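Local coordinates for molybdopterin biosynthesis moeA protein (Pyrococcus horikoshii, PDB 1WU2), which probably inserts molybdate into adenylated molybdopterin, a late step in molybdenum cofactor biosynthesis, at the interface of chains A and B. Numbering follows the deposited sequence. Chains: chain A/B, molybdopterin biosynthesis moeA protein.

Contacts 1 and 2 are neighbouring patches of one two-fold symmetric interface, their C-alpha centres about 16 Å apart, and each has a twin with the chains exchanged. One loop of chain B ties them together: B:Gly362, B:Ser363 and B:Ile365 face contact 1, and the next residue, B:Leu366, turns into contact 2. Chain A answers with loops and a short strand in contact 1 and with helix 163-171 in contact 2. The loop is therefore held at two points by the partner chain, polar groups mixing with small apolar ones at the first and apolar packing dominating the second, as suits the dimer typical of MoeA proteins.

Contact 1: the interface of chains A and B. Residues chain A 57, 142, 146; chain B 362-363, 365.
The carboxylate of A:Glu146 turns one oxygen towards the backbone of the B:362-365 loop: OE1 lies 3.6 Å from the amide N of B:Ser363. That is long for a hydrogen bond and is better read as an electrostatic approach, yet the direction is good. The N-H of B:Ser363 points almost straight at OE1, and the amide sits roughly beyond the end of the CD-OE1 bond. The same oxygen also faces the CA of B:Gly362, at 3.9 Å, so it sits off the N-H side of the Gly-Ser peptide link. The partial positive charge of that amide would be expected to suit the carboxylate.

The side chain reaches this spot in two moves. CG lies between the backbone N and the carbonyl carbon (chi1 64°), and from there the chain runs out extended (chi2 163°), bringing the carboxylate end-on to the loop. Farther along the same loop, the CG2 methyl branch of B:Ile365 stands 4.3 Å from OE1, a loose apolar flank.

B:Ser363 has more surface hidden here than any other residue in the patch, 40 Å². Its hydroxyl takes a different course from its amide: OG is anti to the carbonyl carbon (chi1 -81°) and swings away from the carboxylate towards two alanines. OG approaches the methyl CB of A:Ala142 at 3.9 Å, with the CB of A:Ala57 a little farther off, at 4.3 Å. The serine thus lodges between two stretches of chain A, the one around A:Ala57 and the one running from A:Ala142 to A:Glu146, amide towards the acid and hydroxyl towards the methyl groups.

In the fold, A:Ala57 belongs to the loop joining strands 55-56 and 60-63, A:Ala142 ends strand 141-142, and A:Glu146 follows in a loop. All three lie in the MoeA N-terminal region. The chain B residues come from the C-terminal region, in the loop between strand 354-357 and helix 367-371, so the patch sets the N-terminal region of one subunit against the C-terminal region of the other.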
# COMPACT_ATOMS: atom_id res chain seq x y z
N ALA A 57 7.76 26.86 25.36
CA ALA A 57 6.93 26.67 24.17
C ALA A 57 6.36 27.99 23.66
O ALA A 57 5.72 28.03 22.61
CB ALA A 57 5.79 25.71 24.49
N ALA A 142 7.86 22.47 26.70
CA ALA A 142 8.20 21.27 25.95
C ALA A 142 9.29 20.52 26.72
O ALA A 142 10.47 20.82 26.59
CB ALA A 142 8.68 21.63 24.55
N GLU A 146 9.79 14.75 25.04
CA GLU A 146 8.35 14.69 24.83
C GLU A 146 8.01 14.07 23.47
O GLU A 146 6.97 13.42 23.32
CB GLU A 146 7.69 16.07 24.99
CG GLU A 146 8.11 17.12 23.97
CD GLU A 146 7.16 18.30 23.90
OE1 GLU A 146 7.21 19.06 22.91
OE2 GLU A 146 6.36 18.48 24.85
N GLY B 362 2.81 18.59 20.15
CA GLY B 362 3.97 19.27 20.72
C GLY B 362 4.57 20.32 19.80
O GLY B 362 3.98 20.68 18.78
N SER B 363 5.76 20.80 20.17
CA SER B 363 6.41 21.91 19.46
C SER B 363 6.77 21.57 18.01
O SER B 363 6.59 22.41 17.12
CB SER B 363 7.67 22.36 20.21
OG SER B 363 7.34 23.23 21.29
N ILE B 365 6.93 17.64 16.92
CA ILE B 365 7.13 16.20 17.11
C ILE B 365 6.94 15.38 15.84
O ILE B 365 6.24 15.79 14.91
CB ILE B 365 6.24 15.65 18.26
CG1 ILE B 365 4.76 15.64 17.85
CG2 ILE B 365 6.48 16.43 19.54
CD1 ILE B 365 3.82 15.18 18.96

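Contact 2: the interface of chains A and B. Residues chain A 164, 167-168, 171; chain B 211, 214-215, 366.
B:Leu366 lies across helix 163-171 of chain A and meets it at both ends of its side chain. Its CB touches the terminal methyl CE of selenomethionine A:Met168 at 3.8 Å. CG, anti to the backbone N (chi1 -157°), carries the branch onward to the helix backbone, where CD2 rests 3.6 Å from the amide N of A:Met168 and against its CA. CD2 also meets the CB of A:Ala167, at 4.0 Å. The two side chains, leucine and selenomethionine, run antiparallel, each tip beside the other's base; bends at chi2 (62°) and chi3 (87°) of A:Met168 fold CE back onto the base of the leucine.

A:Ala167 is the small knob at the centre, with 55 Å² hidden. Its CB faces the CB of selenomethionine B:Met215 at 3.9 Å and the CB of B:Thr211 at a like distance, while the CG2 of B:Ile214 comes up to its CA. The methyl CG2 of B:Thr211 approaches the carbonyl O of A:Ala167 at 3.4 Å and also touches the CB of A:Ala171, one helical turn on. Towards the start of the helix, the CG of B:Met215 packs on the backbone of A:Gln164, 4.0 Å from its CA.

The small side chains of A:Ala167 and A:Ala171 probably let helix 163-171 settle closely against the start of helix 212-222 and the B:Leu366 loop, an apolar packing that likely stabilises the dimer.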
# COMPACT_ATOMS: atom_id res chain seq x y z
N GLN A 164 7.72 8.89 7.04
CA GLN A 164 7.78 9.45 8.39
C GLN A 164 8.68 8.62 9.32
O GLN A 164 9.34 9.18 10.21
CB GLN A 164 6.38 9.64 9.00
CG GLN A 164 5.55 8.36 9.23
CD GLN A 164 4.43 8.19 8.21
OE1 GLN A 164 4.69 8.07 7.01
NE2 GLN A 164 3.18 8.17 8.68
N ALA A 167 12.29 9.47 8.46
CA ALA A 167 12.60 10.78 9.00
C ALA A 167 12.99 10.69 10.47
O ALA A 167 13.89 11.40 10.92
CB ALA A 167 11.41 11.71 8.83
N MSE A 168 12.31 9.82 11.21
CA MSE A 168 12.62 9.57 12.61
C MSE A 168 13.99 8.93 12.73
O MSE A 168 14.69 9.16 13.71
CB MSE A 168 11.56 8.66 13.26
CG MSE A 168 11.86 8.26 14.70
SE MSE A 168 11.92 9.79 15.91
CE MSE A 168 10.00 9.89 16.34
N ALA A 171 16.42 11.61 12.48
CA ALA A 171 16.39 12.36 13.73
C ALA A 171 17.25 11.70 14.80
O ALA A 171 17.79 12.38 15.67
CB ALA A 171 14.94 12.51 14.23
N THR B 211 14.72 16.85 9.16
CA THR B 211 14.09 15.60 8.71
C THR B 211 13.03 15.78 7.62
O THR B 211 12.59 14.79 7.03
CB THR B 211 13.46 14.87 9.91
OG1 THR B 211 12.41 15.66 10.48
CG2 THR B 211 14.46 14.71 11.05
N ILE B 214 14.10 14.42 3.79
CA ILE B 214 14.01 12.98 3.54
C ILE B 214 12.56 12.48 3.62
O ILE B 214 12.19 11.56 2.90
CB ILE B 214 14.95 12.19 4.49
CG1 ILE B 214 15.09 10.73 4.04
CG2 ILE B 214 14.48 12.26 5.94
CD1 ILE B 214 16.02 10.53 2.86
N MSE B 215 11.75 13.10 4.48
CA MSE B 215 10.35 12.73 4.59
C MSE B 215 9.59 13.11 3.32
O MSE B 215 8.71 12.38 2.89
CB MSE B 215 9.67 13.39 5.79
CG MSE B 215 8.36 12.72 6.17
SE MSE B 215 7.38 13.64 7.58
CE MSE B 215 6.98 15.30 6.65
N LEU B 366 7.58 14.21 15.83
CA LEU B 366 7.57 13.27 14.72
C LEU B 366 6.88 11.95 15.09
O LEU B 366 6.34 11.27 14.23
CB LEU B 366 9.03 12.98 14.32
CG LEU B 366 9.38 12.47 12.92
CD1 LEU B 366 8.50 13.09 11.85
CD2 LEU B 366 10.85 12.77 12.62